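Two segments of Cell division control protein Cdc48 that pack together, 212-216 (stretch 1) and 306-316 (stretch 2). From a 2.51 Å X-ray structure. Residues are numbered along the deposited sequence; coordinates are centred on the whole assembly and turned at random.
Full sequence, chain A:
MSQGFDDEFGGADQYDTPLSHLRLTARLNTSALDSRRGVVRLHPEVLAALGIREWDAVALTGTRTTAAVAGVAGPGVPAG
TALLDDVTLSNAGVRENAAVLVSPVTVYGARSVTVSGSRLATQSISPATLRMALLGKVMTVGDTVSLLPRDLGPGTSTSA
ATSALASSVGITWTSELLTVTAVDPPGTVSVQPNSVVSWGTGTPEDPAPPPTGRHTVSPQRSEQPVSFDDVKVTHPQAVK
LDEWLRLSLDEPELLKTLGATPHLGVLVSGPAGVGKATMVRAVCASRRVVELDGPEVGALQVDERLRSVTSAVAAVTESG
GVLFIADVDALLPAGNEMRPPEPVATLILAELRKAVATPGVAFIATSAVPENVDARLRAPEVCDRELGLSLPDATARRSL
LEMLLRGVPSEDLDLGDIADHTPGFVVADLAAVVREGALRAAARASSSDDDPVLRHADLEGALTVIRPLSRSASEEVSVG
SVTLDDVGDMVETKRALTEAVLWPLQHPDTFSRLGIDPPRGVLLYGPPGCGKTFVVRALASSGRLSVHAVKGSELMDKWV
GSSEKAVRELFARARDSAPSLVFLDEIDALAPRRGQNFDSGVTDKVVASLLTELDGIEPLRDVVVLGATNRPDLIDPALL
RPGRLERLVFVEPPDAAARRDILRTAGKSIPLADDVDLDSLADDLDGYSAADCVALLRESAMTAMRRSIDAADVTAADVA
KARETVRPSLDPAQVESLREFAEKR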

# COMPACT_ATOMS: atom_id res chain seq x y z
N THR A 212 2.18 -21.32 17.94
CA THR A 212 1.77 -20.59 16.75
C THR A 212 2.29 -21.27 15.49
O THR A 212 3.12 -22.18 15.56
CB THR A 212 2.26 -19.13 16.78
OG1 THR A 212 3.69 -19.11 16.87
CG2 THR A 212 1.67 -18.39 17.96
N GLY A 213 1.80 -20.83 14.34
CA GLY A 213 2.28 -21.33 13.06
C GLY A 213 1.79 -22.71 12.69
O GLY A 213 2.38 -23.37 11.84
N ARG A 214 0.71 -23.16 13.33
CA ARG A 214 0.12 -24.45 13.02
C ARG A 214 -1.19 -24.26 12.26
O ARG A 214 -1.86 -23.23 12.39
CB ARG A 214 -0.09 -25.27 14.29
CG ARG A 214 1.21 -25.61 15.01
CD ARG A 214 1.08 -25.46 16.52
NE ARG A 214 0.55 -26.66 17.16
CZ ARG A 214 1.28 -27.53 17.84
NH1 ARG A 214 2.59 -27.34 17.98
NH2 ARG A 214 0.71 -28.60 18.39
N HIS A 215 -1.57 -25.25 11.45
CA HIS A 215 -2.72 -25.10 10.56
C HIS A 215 -4.06 -25.26 11.28
O HIS A 215 -4.16 -25.97 12.28
CB HIS A 215 -2.63 -26.07 9.37
CG HIS A 215 -2.79 -27.51 9.74
ND1 HIS A 215 -4.02 -28.10 9.92
CD2 HIS A 215 -1.87 -28.48 9.95
CE1 HIS A 215 -3.86 -29.37 10.23
NE2 HIS A 215 -2.56 -29.63 10.26
N THR A 216 -5.07 -24.58 10.75
CA THR A 216 -6.44 -24.74 11.21
C THR A 216 -7.28 -25.34 10.09
O THR A 216 -6.97 -25.16 8.92
CB THR A 216 -7.06 -23.40 11.64
OG1 THR A 216 -6.95 -22.45 10.57
CG2 THR A 216 -6.34 -22.85 12.87
N LEU A 306 9.31 -26.29 8.49
CA LEU A 306 9.13 -27.33 7.49
C LEU A 306 8.08 -28.35 7.93
O LEU A 306 7.27 -28.81 7.13
CB LEU A 306 10.45 -28.03 7.20
CG LEU A 306 10.40 -29.17 6.18
CD1 LEU A 306 9.89 -28.66 4.84
CD2 LEU A 306 11.77 -29.81 6.03
N ARG A 307 8.11 -28.71 9.22
CA ARG A 307 7.18 -29.68 9.77
C ARG A 307 5.74 -29.17 9.70
O ARG A 307 4.81 -29.93 9.44
CB ARG A 307 7.54 -30.02 11.22
CG ARG A 307 6.58 -31.01 11.87
CD ARG A 307 6.38 -30.69 13.34
NE ARG A 307 6.19 -29.26 13.56
CZ ARG A 307 5.04 -28.61 13.38
NH1 ARG A 307 4.98 -27.30 13.61
NH2 ARG A 307 3.96 -29.26 12.97
N SER A 308 5.57 -27.87 9.95
CA SER A 308 4.25 -27.25 9.93
C SER A 308 3.63 -27.32 8.53
O SER A 308 2.45 -27.65 8.38
CB SER A 308 4.34 -25.81 10.41
OG SER A 308 3.05 -25.27 10.64
N VAL A 309 4.43 -27.00 7.52
CA VAL A 309 3.99 -27.07 6.12
C VAL A 309 3.69 -28.52 5.73
O VAL A 309 2.71 -28.79 5.04
CB VAL A 309 5.06 -26.49 5.18
CG1 VAL A 309 4.71 -26.75 3.72
CG2 VAL A 309 5.24 -25.00 5.43
N THR A 310 4.54 -29.43 6.19
CA THR A 310 4.39 -30.85 5.91
C THR A 310 3.11 -31.41 6.53
O THR A 310 2.41 -32.21 5.91
CB THR A 310 5.60 -31.64 6.46
OG1 THR A 310 6.81 -31.11 5.90
CG2 THR A 310 5.49 -33.13 6.13
N SER A 311 2.81 -30.97 7.75
CA SER A 311 1.62 -31.41 8.45
C SER A 311 0.36 -30.89 7.76
O SER A 311 -0.66 -31.58 7.68
CB SER A 311 1.66 -30.93 9.91
OG SER A 311 0.44 -31.21 10.58
N ALA A 312 0.45 -29.66 7.25
CA ALA A 312 -0.68 -29.03 6.57
C ALA A 312 -0.96 -29.69 5.22
O ALA A 312 -2.11 -29.84 4.82
CB ALA A 312 -0.42 -27.55 6.39
N VAL A 313 0.11 -30.06 4.52
CA VAL A 313 -0.03 -30.73 3.22
C VAL A 313 -0.64 -32.13 3.37
O VAL A 313 -1.50 -32.53 2.58
CB VAL A 313 1.33 -30.80 2.49
CG1 VAL A 313 1.26 -31.77 1.31
CG2 VAL A 313 1.75 -29.41 2.03
N ALA A 314 -0.19 -32.87 4.38
CA ALA A 314 -0.72 -34.21 4.62
C ALA A 314 -2.19 -34.18 5.04
O ALA A 314 -2.94 -35.12 4.79
CB ALA A 314 0.11 -34.93 5.68
N ALA A 315 -2.60 -33.08 5.66
CA ALA A 315 -3.98 -32.92 6.12
C ALA A 315 -4.92 -32.60 4.96
O ALA A 315 -6.05 -33.09 4.92
CB ALA A 315 -4.06 -31.85 7.19
N VAL A 316 -4.46 -31.79 4.02
CA VAL A 316 -5.28 -31.42 2.87
C VAL A 316 -5.34 -32.56 1.85
O VAL A 316 -6.31 -32.66 1.10
CB VAL A 316 -4.80 -30.11 2.20
CG1 VAL A 316 -3.54 -30.35 1.38
CG2 VAL A 316 -5.90 -29.52 1.33
O HOH W 1 0.69 -26.95 10.30

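A loop segment that lies against a helix cannot pair with it as strands pair, because the helix spends its backbone hydrogen bonds on itself. It is commonly held by side chains and bridging water. The packing of residues 212-216 of Cdc48 on the helix 306-316 is a compact example, burying 261 Å² in all. The two segments approach closely at Arg 214 and Ser 308, whose CA atoms are 5.9 Å apart, and again one helical turn later at His 215 and Ala 312, whose CA atoms are 6.0 Å apart.

His 215 covers more surface than any other residue here. Its CA-to-CB bond points toward the helix, and with chi1 in the p well the imidazole reaches along a row of small side chains. CD2 of His 215 lies 3.6 Å from CA of Ala 312 and 4.0 Å from its CB, while CE1 of His 215 is 3.9 Å from CB of Ala 315. The ring lies close to the helix at Ala 312, and these contacts are van der Waals in character. At the edge of the ring, near its plane, NE2 of His 215 meets OG of Ser 311 at 3.4 Å in a weak hydrogen bond, long and bent, in which either group could be the donor.

Ser 308, which covers the next largest area, supplies the more direct bond. Its CA-to-CB bond points toward the loop, the side chain is in the t rotamer, and OG of Ser 308 donates to the carbonyl O of Gly 213 at 2.3 Å, very short for a hydrogen bond; at 2.51 Å resolution the exact value deserves caution. Gly 213 itself adopts a positive phi of 76°, a conformation that glycine tolerates readily.

Water 1 completes the link between the backbones. It accepts from N of His 215 at 3.1 Å and donates to O of Ser 308 at 2.7 Å. O of Ser 308 also accepts the helical hydrogen bond from N of Ala 312, at 3.1 Å, so the water is added without breaking the helix.

At the margin, the CA-to-CB bond of Arg 307 points sideways to the loop, but the end of the side chain comes nearer, bringing NH1 of Arg 307 to 4.4 Å from CG of Arg 214. This is a loose contact with the aliphatic part of the second arginine. The general lesson is an economical one: a ring set against two alanines, a serine bonded to a loop carbonyl and one bridging water link loop and helix.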